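Peptidyl-prolyl cis-trans isomerase ([Pseudomonas syringae] pv. tomato str. DC3000, PDB 5XB0) probably catalyses the cis-trans isomerisation of peptide bonds before proline in proteins, through the FKBP-type domain carried by this C-terminal part of the full-length protein. Local coordinates at residues R14-G19 against P121-I126; K27-A30 against L34-E37; P44-D47 against R51-V54; F75-V80 against S86-M91. One frame throughout, in Å; residues are numbered along the deposited sequence.

Contact 1. Residues R14-G19 against P121-I126; sequences RTFMAG and PLVFEI
Phe16 and Met17 reach Pro121 and Val123 from a helical turn held within the segment by backbone bonds such as Ala18 N to Arg14 O, 2.9 Å; no hydrogen bond crosses the contact. The helix, 6-21, packs by apolar side chains against the start of strand 122-132, one of the central strands of the antiparallel FKBP sheet. Pro121, just before that strand, takes two neighbours. Its CG lies 3.6 Å from CD2 of Phe16, approaching obliquely to the ring, while its CB lies 3.7 Å from SD of Met17. CB of Phe16 already points at the strand, and CG anti to the backbone N (chi1 180°) carries the ring on to it. The chain of Met17 is bent at chi2 (-58°) and chi3, and it runs past the proline in the opposite direction. The nearest pair of CA atoms, in Met17 and Pro121, is 7.6 Å apart, a spacing bridged by side chains alone. Both helix residues also rest on Val100 of strand 96-101, with Pro61 beside Phe16 and Pro102 beside Met17, so the helix covers two adjoining strands. Beyond the proline, CG2 of Val123 meets the ring edge near its plane, 4.0 Å from Phe16 CZ.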
loop_
_atom_site.group_PDB
_atom_site.type_symbol
_atom_site.label_atom_id
_atom_site.label_comp_id
_atom_site.label_asym_id
_atom_site.label_seq_id
_atom_site.Cartn_x
_atom_site.Cartn_y
_atom_site.Cartn_z
ATOM N N ARG A 14 9.471 -0.218 12.233
ATOM C CA ARG A 14 8.765 -1.164 13.089
ATOM C C ARG A 14 7.796 -0.452 14.028
ATOM O O ARG A 14 6.676 -0.925 14.229
ATOM C CB ARG A 14 9.752 -2.015 13.895
ATOM C CG ARG A 14 10.488 -3.042 13.049
ATOM C CD ARG A 14 10.514 -4.401 13.726
ATOM N NE ARG A 14 10.980 -4.321 15.103
ATOM C CZ ARG A 14 11.107 -5.371 15.909
ATOM N NH1 ARG A 14 10.803 -6.585 15.468
ATOM N NH2 ARG A 14 11.539 -5.212 17.153
ATOM N N THR A 15 8.204 0.678 14.599
ATOM C CA THR A 15 7.319 1.360 15.546
ATOM C C THR A 15 6.171 2.041 14.805
ATOM O O THR A 15 5.047 2.087 15.306
ATOM C CB THR A 15 8.061 2.400 16.434
ATOM O OG1 THR A 15 8.638 3.430 15.626
ATOM C CG2 THR A 15 9.152 1.733 17.225
ATOM N N PHE A 16 6.436 2.545 13.604
ATOM C CA PHE A 16 5.351 3.092 12.793
ATOM C C PHE A 16 4.327 2.003 12.476
ATOM O O PHE A 16 3.115 2.198 12.647
ATOM C CB PHE A 16 5.888 3.704 11.495
ATOM C CG PHE A 16 4.813 4.287 10.613
ATOM C CD1 PHE A 16 4.293 5.545 10.869
ATOM C CD2 PHE A 16 4.311 3.568 9.541
ATOM C CE1 PHE A 16 3.304 6.079 10.062
ATOM C CE2 PHE A 16 3.321 4.087 8.744
ATOM C CZ PHE A 16 2.813 5.345 8.998
ATOM N N MET A 17 4.811 0.859 11.999
ATOM C CA MET A 17 3.915 -0.225 11.627
ATOM C C MET A 17 3.148 -0.753 12.831
ATOM O O MET A 17 1.955 -1.008 12.733
ATOM C CB MET A 17 4.684 -1.370 10.954
ATOM C CG MET A 17 5.258 -1.029 9.584
ATOM S SD MET A 17 4.035 -0.490 8.360
ATOM C CE MET A 17 3.001 -1.955 8.208
ATOM N N ALA A 18 3.813 -0.895 13.973
ATOM C CA ALA A 18 3.131 -1.420 15.148
ATOM C C ALA A 18 2.039 -0.462 15.622
ATOM O O ALA A 18 0.990 -0.899 16.108
ATOM C CB ALA A 18 4.119 -1.692 16.270
ATOM N N GLY A 19 2.303 0.834 15.494
ATOM C CA GLY A 19 1.355 1.852 15.902
ATOM C C GLY A 19 0.112 1.752 15.036
ATOM O O GLY A 19 -1.011 1.760 15.543
ATOM N N PRO A 121 7.941 2.594 5.061
ATOM C CA PRO A 121 6.579 2.081 4.870
ATOM C C PRO A 121 5.725 3.094 4.104
ATOM O O PRO A 121 5.970 4.293 4.199
ATOM C CB PRO A 121 6.071 1.874 6.300
ATOM C CG PRO A 121 6.902 2.798 7.143
ATOM C CD PRO A 121 8.225 2.974 6.456
ATOM N N LEU A 122 4.756 2.619 3.332
ATOM C CA LEU A 122 3.950 3.506 2.491
ATOM C C LEU A 122 2.489 3.454 2.898
ATOM O O LEU A 122 1.988 2.399 3.278
ATOM C CB LEU A 122 4.088 3.121 1.019
ATOM C CG LEU A 122 5.517 3.082 0.466
ATOM C CD1 LEU A 122 5.503 2.703 -1.014
ATOM C CD2 LEU A 122 6.179 4.441 0.677
ATOM N N VAL A 123 1.805 4.591 2.802
ATOM C CA VAL A 123 0.385 4.664 3.141
ATOM C C VAL A 123 -0.413 5.002 1.898
ATOM O O VAL A 123 -0.197 6.040 1.288
ATOM C CB VAL A 123 0.115 5.719 4.222
ATOM C CG1 VAL A 123 -1.346 5.712 4.613
ATOM C CG2 VAL A 123 1.009 5.459 5.448
ATOM N N PHE A 124 -1.309 4.102 1.506
ATOM C CA PHE A 124 -2.143 4.320 0.323
ATOM C C PHE A 124 -3.597 4.505 0.685
ATOM O O PHE A 124 -4.105 3.848 1.585
ATOM C CB PHE A 124 -2.046 3.135 -0.634
ATOM C CG PHE A 124 -0.748 3.039 -1.354
ATOM C CD1 PHE A 124 -0.576 3.672 -2.572
ATOM C CD2 PHE A 124 0.294 2.289 -0.835
ATOM C CE1 PHE A 124 0.633 3.573 -3.255
ATOM C CE2 PHE A 124 1.508 2.196 -1.511
ATOM C CZ PHE A 124 1.668 2.835 -2.725
ATOM N N GLU A 125 -4.276 5.394 -0.027
ATOM C CA GLU A 125 -5.724 5.344 -0.048
ATOM C C GLU A 125 -6.130 4.919 -1.453
ATOM O O GLU A 125 -5.686 5.522 -2.418
ATOM C CB GLU A 125 -6.326 6.692 0.342
ATOM C CG GLU A 125 -6.068 7.015 1.811
ATOM C CD GLU A 125 -7.056 8.005 2.393
ATOM O OE1 GLU A 125 -8.135 8.205 1.793
ATOM O OE2 GLU A 125 -6.752 8.574 3.464
ATOM N N ILE A 126 -6.936 3.863 -1.558
ATOM C CA ILE A 126 -7.256 3.248 -2.841
ATOM C C ILE A 126 -8.753 3.057 -3.000
ATOM O O ILE A 126 -9.413 2.551 -2.103
ATOM C CB ILE A 126 -6.565 1.875 -2.989
ATOM C CG1 ILE A 126 -5.049 2.027 -2.871
ATOM C CG2 ILE A 126 -6.948 1.210 -4.307
ATOM C CD1 ILE A 126 -4.314 0.723 -2.877
#

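Contact 2. Residues K27-A30 against L34-E37; sequences KELA and LMTE
Met35 lies between Lys27 and Leu29, touching one with each end of its side chain. Its CG is anti to the backbone N (chi1 -177°), and bends at chi2 and chi3 bring the terminal CE to 4.2 Å from Lys27 CG. At the other end, Met35 CB is met by Leu29 CD1 at 3.8 Å. Leu29 comes from just past the end of its strand, and its tip lies nearer to the methionine than its CB does. Lys27 is bent early, at chi2 (-49°), and its amine turns off from the partner strand, leaving only the base of the chain beside Met35. These conformations decorate a short antiparallel beta hairpin, strands 27-28 and 34-37. Lys27 and Met35 form its hydrogen-bonded pair: Lys27 N to Met35 O and Met35 N to Lys27 O are both 2.8 Å. Glu28 and Leu34 are the non-hydrogen-bonded pair, with side chains on the other face of the sheet. There Leu34 CD2 packs 4.1 Å from Glu28 CG, against the aliphatic part of an extended side chain whose OE2 forms a salt bridge with Lys21 of helix 6-21. Leu34 also packs on Met17 of that helix and on Val100 of the adjacent strand.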
loop_
_atom_site.group_PDB
_atom_site.type_symbol
_atom_site.label_atom_id
_atom_site.label_comp_id
_atom_site.label_asym_id
_atom_site.label_seq_id
_atom_site.Cartn_x
_atom_site.Cartn_y
_atom_site.Cartn_z
ATOM N N LYS A 27 -7.217 -4.343 9.950
ATOM C CA LYS A 27 -7.057 -5.763 9.679
ATOM C C LYS A 27 -5.649 -6.016 9.150
ATOM O O LYS A 27 -5.164 -5.281 8.284
ATOM C CB LYS A 27 -8.090 -6.254 8.668
ATOM C CG LYS A 27 -9.524 -5.881 8.991
ATOM C CD LYS A 27 -9.861 -6.227 10.423
ATOM C CE LYS A 27 -11.280 -5.790 10.771
ATOM N NZ LYS A 27 -12.272 -6.492 9.908
ATOM N N GLU A 28 -4.991 -7.047 9.668
ATOM C CA GLU A 28 -3.678 -7.413 9.165
ATOM C C GLU A 28 -3.822 -8.466 8.083
ATOM O O GLU A 28 -4.161 -9.622 8.370
ATOM C CB GLU A 28 -2.768 -7.928 10.282
ATOM C CG GLU A 28 -1.365 -8.253 9.777
ATOM C CD GLU A 28 -0.450 -8.828 10.853
ATOM O OE1 GLU A 28 0.702 -9.176 10.515
ATOM O OE2 GLU A 28 -0.887 -8.946 12.018
ATOM N N LEU A 29 -3.582 -8.048 6.838
ATOM C CA LEU A 29 -3.619 -8.950 5.696
ATOM C C LEU A 29 -2.308 -9.725 5.606
ATOM O O LEU A 29 -1.470 -9.663 6.517
ATOM C CB LEU A 29 -3.882 -8.158 4.413
ATOM C CG LEU A 29 -5.050 -7.154 4.455
ATOM C CD1 LEU A 29 -5.117 -6.382 3.148
ATOM C CD2 LEU A 29 -6.377 -7.880 4.705
ATOM N N ALA A 30 -2.135 -10.490 4.531
ATOM C CA ALA A 30 -0.897 -11.240 4.349
ATOM C C ALA A 30 0.314 -10.319 4.334
ATOM O O ALA A 30 0.217 -9.153 3.930
ATOM C CB ALA A 30 -0.953 -12.048 3.064
ATOM N N LEU A 34 -1.465 -3.626 6.396
ATOM C CA LEU A 34 -2.535 -3.243 7.312
ATOM C C LEU A 34 -3.629 -2.490 6.580
ATOM O O LEU A 34 -3.362 -1.488 5.924
ATOM C CB LEU A 34 -1.990 -2.373 8.439
ATOM C CG LEU A 34 -0.765 -2.925 9.165
ATOM C CD1 LEU A 34 -0.150 -1.869 10.088
ATOM C CD2 LEU A 34 -1.132 -4.174 9.961
ATOM N N MET A 35 -4.860 -2.957 6.724
ATOM C CA MET A 35 -5.974 -2.391 5.989
ATOM C C MET A 35 -7.005 -1.783 6.925
ATOM O O MET A 35 -7.371 -2.369 7.962
ATOM C CB MET A 35 -6.633 -3.472 5.119
ATOM C CG MET A 35 -7.779 -2.976 4.242
ATOM S SD MET A 35 -9.394 -2.965 5.054
ATOM C CE MET A 35 -9.802 -4.707 5.006
ATOM N N THR A 36 -7.483 -0.608 6.546
ATOM C CA THR A 36 -8.641 -0.002 7.183
ATOM C C THR A 36 -9.690 0.259 6.111
ATOM O O THR A 36 -9.371 0.828 5.074
ATOM C CB THR A 36 -8.283 1.315 7.879
ATOM O OG1 THR A 36 -7.142 1.122 8.728
ATOM C CG2 THR A 36 -9.464 1.813 8.716
ATOM N N GLU A 37 -10.936 -0.146 6.347
ATOM C CA GLU A 37 -11.965 0.035 5.331
ATOM C C GLU A 37 -12.681 1.355 5.508
ATOM O O GLU A 37 -13.299 1.600 6.546
ATOM C CB GLU A 37 -12.967 -1.117 5.377
ATOM C CG GLU A 37 -14.074 -1.028 4.350
ATOM C CD GLU A 37 -14.739 -2.374 4.136
ATOM O OE1 GLU A 37 -15.762 -2.631 4.808
ATOM O OE2 GLU A 37 -14.219 -3.184 3.334
#

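Contact 3. Residues P44-D47 against R51-V54; sequences PKPD and RVEV
Pro46 gives the largest share of the surface buried here, and its ring meets chiefly one methyl group of Val52. CG1 of the valine is 3.7 Å from Pro46 CG and equally 3.7 Å from Pro46 CB, so the methyl sits against the CB-CG side of the pyrrolidine ring. The valine torsion explains which branch does the touching: with chi1 at -64°, CG1 lies beside its own backbone N and anti to the carbonyl carbon, on the side from which the proline comes. Arg51 contributes less, and through its main chain, Arg51 O being 4.2 Å from Pro46 CB. Its side chain starts off away from the proline, and NH1 bonds to Ser132 OG near the end of strand 122-132. The contact thus closes the connection leading into strand 51-59 of the FKBP sheet, the loop folding back on the strand it enters. It is not a strand pairing: the closest CA atoms, in Pro46 and Arg51, are 6.6 Å apart, and no hydrogen bond links the two segments. Leu77 touches both Pro46 and Val52, joining them in one apolar cluster, while Pro44 is held by backbone and side-chain bonds to Thr93. With about 97 Å² buried and no such bond across it, the contact rests on apolar packing and is not directional; the polar bonds noted here, to Thr93 and Ser132, go to other parts of the chain.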
loop_
_atom_site.group_PDB
_atom_site.type_symbol
_atom_site.label_atom_id
_atom_site.label_comp_id
_atom_site.label_asym_id
_atom_site.label_seq_id
_atom_site.Cartn_x
_atom_site.Cartn_y
_atom_site.Cartn_z
ATOM N N PRO A 44 -16.695 -7.525 -7.699
ATOM C CA PRO A 44 -15.699 -8.595 -7.857
ATOM C C PRO A 44 -14.334 -8.241 -7.290
ATOM O O PRO A 44 -13.935 -7.062 -7.291
ATOM C CB PRO A 44 -15.604 -8.771 -9.381
ATOM C CG PRO A 44 -16.885 -8.186 -9.917
ATOM C CD PRO A 44 -17.188 -7.033 -8.996
ATOM N N LYS A 45 -13.624 -9.275 -6.840
ATOM C CA LYS A 45 -12.241 -9.144 -6.394
ATOM C C LYS A 45 -11.332 -9.555 -7.540
ATOM O O LYS A 45 -11.695 -10.424 -8.341
ATOM C CB LYS A 45 -11.960 -10.032 -5.176
ATOM C CG LYS A 45 -12.738 -9.675 -3.930
ATOM C CD LYS A 45 -12.614 -10.777 -2.893
ATOM C CE LYS A 45 -13.349 -10.414 -1.611
ATOM N NZ LYS A 45 -13.445 -11.583 -0.681
ATOM N N PRO A 46 -10.134 -8.951 -7.614
ATOM C CA PRO A 46 -9.201 -9.311 -8.688
ATOM C C PRO A 46 -8.432 -10.589 -8.403
ATOM O O PRO A 46 -8.192 -10.918 -7.241
ATOM C CB PRO A 46 -8.247 -8.124 -8.725
ATOM C CG PRO A 46 -8.193 -7.670 -7.306
ATOM C CD PRO A 46 -9.596 -7.871 -6.761
ATOM N N ASP A 47 -8.061 -11.295 -9.464
ATOM C CA ASP A 47 -7.180 -12.449 -9.363
ATOM C C ASP A 47 -5.735 -11.991 -9.262
ATOM O O ASP A 47 -5.394 -10.877 -9.675
ATOM C CB ASP A 47 -7.348 -13.364 -10.571
ATOM C CG ASP A 47 -8.699 -14.060 -10.602
ATOM O OD1 ASP A 47 -9.336 -14.219 -9.535
ATOM O OD2 ASP A 47 -9.114 -14.472 -11.703
ATOM N N ARG A 51 -6.054 -7.640 -13.418
ATOM C CA ARG A 51 -5.850 -6.201 -13.430
ATOM C C ARG A 51 -6.848 -5.493 -12.524
ATOM O O ARG A 51 -7.972 -5.956 -12.343
ATOM C CB ARG A 51 -5.981 -5.647 -14.853
ATOM C CG ARG A 51 -5.026 -6.261 -15.863
ATOM C CD ARG A 51 -5.529 -6.047 -17.279
ATOM N NE ARG A 51 -5.286 -4.693 -17.769
ATOM C CZ ARG A 51 -6.229 -3.884 -18.248
ATOM N NH1 ARG A 51 -7.496 -4.281 -18.296
ATOM N NH2 ARG A 51 -5.904 -2.674 -18.680
ATOM N N VAL A 52 -6.414 -4.370 -11.966
ATOM C CA VAL A 52 -7.265 -3.489 -11.176
ATOM C C VAL A 52 -7.317 -2.114 -11.806
ATOM O O VAL A 52 -6.322 -1.621 -12.338
ATOM C CB VAL A 52 -6.768 -3.365 -9.715
ATOM C CG1 VAL A 52 -6.853 -4.710 -9.028
ATOM C CG2 VAL A 52 -5.326 -2.821 -9.636
ATOM N N GLU A 53 -8.492 -1.504 -11.780
ATOM C CA GLU A 53 -8.623 -0.111 -12.184
ATOM C C GLU A 53 -8.864 0.667 -10.909
ATOM O O GLU A 53 -9.842 0.414 -10.202
ATOM C CB GLU A 53 -9.763 0.091 -13.183
ATOM C CG GLU A 53 -9.781 1.493 -13.797
ATOM C CD GLU A 53 -11.018 1.766 -14.642
ATOM O OE1 GLU A 53 -12.077 1.157 -14.387
ATOM O OE2 GLU A 53 -10.930 2.595 -15.577
ATOM N N VAL A 54 -7.969 1.604 -10.598
ATOM C CA VAL A 54 -7.996 2.260 -9.302
ATOM C C VAL A 54 -7.856 3.775 -9.383
ATOM O O VAL A 54 -7.322 4.314 -10.347
ATOM C CB VAL A 54 -6.865 1.732 -8.383
ATOM C CG1 VAL A 54 -7.117 0.261 -8.025
ATOM C CG2 VAL A 54 -5.488 1.933 -9.046
#

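Contact 4. Residues F75-V80 against S86-M91; sequences FRLDSV and SALQNM
Leu77 and Leu88 make the packed part of this contact, both buried and both directed at the opposite segment. CD2 of Leu77 lies 4.0 Å from CD1 of Leu88, the two side chains meeting obliquely, methyl against methyl. The other branch, Leu77 CD1, is 4.1 Å from Gln89 CG, which is set beside its backbone N (chi1 -72°), and Gln89 NE2 bonds Thr85 O. The solvent side is built differently, from charges and within one segment. Exposed Arg76 grips exposed Asp78 side-on with two nitrogens: NH2 to OD2 is 2.8 Å and in the guanidinium plane, on the syn lone pair, whereas NE to OD1 is 3.0 Å and tilted. Asp78 OD1 also accepts from Ser79 OG at 2.7 Å, and this second bond helps fix the carboxylate's rotation. None of this polar group touches segment 86-91. Leu77 O bonds Thr85 OG1, a second tie between the strand's exit and the helix. The helix 82-87 is the short one that the curved FKBP sheet wraps around: Leu88 rests on Leu99 of strand 96-101 and on Ile126 of strand 122-132, and Leu77 lies on Val52 of strand 51-59.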
loop_
_atom_site.group_PDB
_atom_site.type_symbol
_atom_site.label_atom_id
_atom_site.label_comp_id
_atom_site.label_asym_id
_atom_site.label_seq_id
_atom_site.Cartn_x
_atom_site.Cartn_y
_atom_site.Cartn_z
ATOM N N PHE A 75 -3.808 -1.227 -13.668
ATOM C CA PHE A 75 -2.519 -1.846 -13.324
ATOM C C PHE A 75 -2.633 -3.366 -13.339
ATOM O O PHE A 75 -3.652 -3.916 -12.934
ATOM C CB PHE A 75 -2.049 -1.415 -11.935
ATOM C CG PHE A 75 -1.758 0.040 -11.809
ATOM C CD1 PHE A 75 -0.603 0.579 -12.359
ATOM C CD2 PHE A 75 -2.625 0.875 -11.127
ATOM C CE1 PHE A 75 -0.327 1.927 -12.227
ATOM C CE2 PHE A 75 -2.351 2.224 -10.995
ATOM C CZ PHE A 75 -1.199 2.749 -11.547
ATOM N N ARG A 76 -1.579 -4.046 -13.780
ATOM C CA ARG A 76 -1.483 -5.493 -13.600
ATOM C C ARG A 76 -1.026 -5.803 -12.185
ATOM O O ARG A 76 -0.006 -5.275 -11.732
ATOM C CB ARG A 76 -0.504 -6.108 -14.607
ATOM C CG ARG A 76 -1.031 -6.138 -16.011
ATOM C CD ARG A 76 -0.019 -6.705 -16.978
ATOM N NE ARG A 76 0.397 -8.053 -16.607
ATOM C CZ ARG A 76 0.726 -8.994 -17.486
ATOM N NH1 ARG A 76 0.673 -8.733 -18.787
ATOM N NH2 ARG A 76 1.097 -10.195 -17.067
ATOM N N LEU A 77 -1.773 -6.647 -11.480
ATOM C CA LEU A 77 -1.380 -7.015 -10.118
ATOM C C LEU A 77 -0.031 -7.732 -10.064
ATOM O O LEU A 77 0.667 -7.658 -9.050
ATOM C CB LEU A 77 -2.450 -7.892 -9.465
ATOM C CG LEU A 77 -3.623 -7.140 -8.843
ATOM C CD1 LEU A 77 -4.393 -8.070 -7.929
ATOM C CD2 LEU A 77 -3.156 -5.901 -8.079
ATOM N N ASP A 78 0.351 -8.422 -11.136
ATOM C CA ASP A 78 1.629 -9.126 -11.121
ATOM C C ASP A 78 2.807 -8.196 -11.406
ATOM O O ASP A 78 3.959 -8.643 -11.477
ATOM C CB ASP A 78 1.630 -10.316 -12.108
ATOM C CG ASP A 78 1.482 -9.909 -13.578
ATOM O OD1 ASP A 78 1.619 -8.718 -13.943
ATOM O OD2 ASP A 78 1.231 -10.828 -14.393
ATOM N N SER A 79 2.533 -6.902 -11.556
ATOM C CA SER A 79 3.566 -5.984 -12.008
ATOM C C SER A 79 3.680 -4.732 -11.153
ATOM O O SER A 79 4.345 -3.767 -11.540
ATOM C CB SER A 79 3.309 -5.584 -13.460
ATOM O OG SER A 79 3.436 -6.703 -14.309
ATOM N N VAL A 80 3.041 -4.750 -9.990
ATOM C CA VAL A 80 3.100 -3.643 -9.043
ATOM C C VAL A 80 3.843 -4.087 -7.778
ATOM O O VAL A 80 4.267 -5.246 -7.677
ATOM C CB VAL A 80 1.688 -3.132 -8.662
ATOM C CG1 VAL A 80 1.017 -2.486 -9.870
ATOM C CG2 VAL A 80 0.843 -4.266 -8.111
ATOM N N SER A 86 -0.764 -8.722 -3.106
ATOM C CA SER A 86 -1.429 -9.557 -2.127
ATOM C C SER A 86 -2.669 -8.881 -1.564
ATOM O O SER A 86 -3.714 -9.504 -1.455
ATOM C CB SER A 86 -0.474 -9.926 -0.990
ATOM O OG SER A 86 0.084 -8.769 -0.407
ATOM N N ALA A 87 -2.553 -7.614 -1.186
ATOM C CA ALA A 87 -3.654 -6.989 -0.465
ATOM C C ALA A 87 -4.886 -6.838 -1.349
ATOM O O ALA A 87 -6.010 -7.084 -0.905
ATOM C CB ALA A 87 -3.230 -5.633 0.086
ATOM N N LEU A 88 -4.682 -6.450 -2.604
ATOM C CA LEU A 88 -5.835 -6.087 -3.425
ATOM C C LEU A 88 -6.658 -7.308 -3.857
ATOM O O LEU A 88 -7.820 -7.174 -4.253
ATOM C CB LEU A 88 -5.388 -5.272 -4.635
ATOM C CG LEU A 88 -4.820 -3.892 -4.289
ATOM C CD1 LEU A 88 -4.540 -3.067 -5.553
ATOM C CD2 LEU A 88 -5.760 -3.136 -3.347
ATOM N N GLN A 89 -6.092 -8.508 -3.746
ATOM C CA GLN A 89 -6.887 -9.713 -4.015
ATOM C C GLN A 89 -8.048 -9.875 -3.035
ATOM O O GLN A 89 -8.984 -10.636 -3.292
ATOM C CB GLN A 89 -5.999 -10.954 -3.963
ATOM C CG GLN A 89 -5.074 -11.052 -5.152
ATOM C CD GLN A 89 -4.154 -12.248 -5.051
ATOM O OE1 GLN A 89 -4.597 -13.402 -5.120
ATOM N NE2 GLN A 89 -2.869 -11.982 -4.854
ATOM N N ASN A 90 -7.984 -9.149 -1.922
ATOM C CA ASN A 90 -9.031 -9.169 -0.910
ATOM C C ASN A 90 -10.116 -8.134 -1.143
ATOM O O ASN A 90 -11.152 -8.143 -0.466
ATOM C CB ASN A 90 -8.421 -8.921 0.464
ATOM C CG ASN A 90 -7.447 -9.992 0.859
ATOM O OD1 ASN A 90 -7.851 -11.103 1.181
ATOM N ND2 ASN A 90 -6.157 -9.670 0.832
ATOM N N MET A 91 -9.873 -7.236 -2.090
ATOM C CA MET A 91 -10.655 -6.011 -2.180
ATOM C C MET A 91 -11.781 -6.099 -3.204
ATOM O O MET A 91 -11.531 -6.345 -4.376
ATOM C CB MET A 91 -9.733 -4.847 -2.533
ATOM C CG MET A 91 -10.407 -3.501 -2.389
ATOM S SD MET A 91 -9.250 -2.157 -2.703
ATOM C CE MET A 91 -10.272 -0.741 -2.285
#

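All four contacts reach the same antiparallel sheet. Contacts 3 and 4 are the buried ones, apolar across their segments, and their centres are only 7 Å apart; strands 51-59 and 73-76 are neighbours, and Pro46 packs on the Leu88 backbone. Contacts 1 and 2 are partly buried and share the helix side, where Leu34 CD1 meets Met17 O. Contact 2 alone has backbone hydrogen bonds between its segments, as expected for a hairpin, while contact 1 joins helix to sheet by side chains. Leu29 of contact 2 touches Ala87 of contact 4. Along the chain, contact 1 spans the other three, with contacts 3 and 4 across the chain's centre from it.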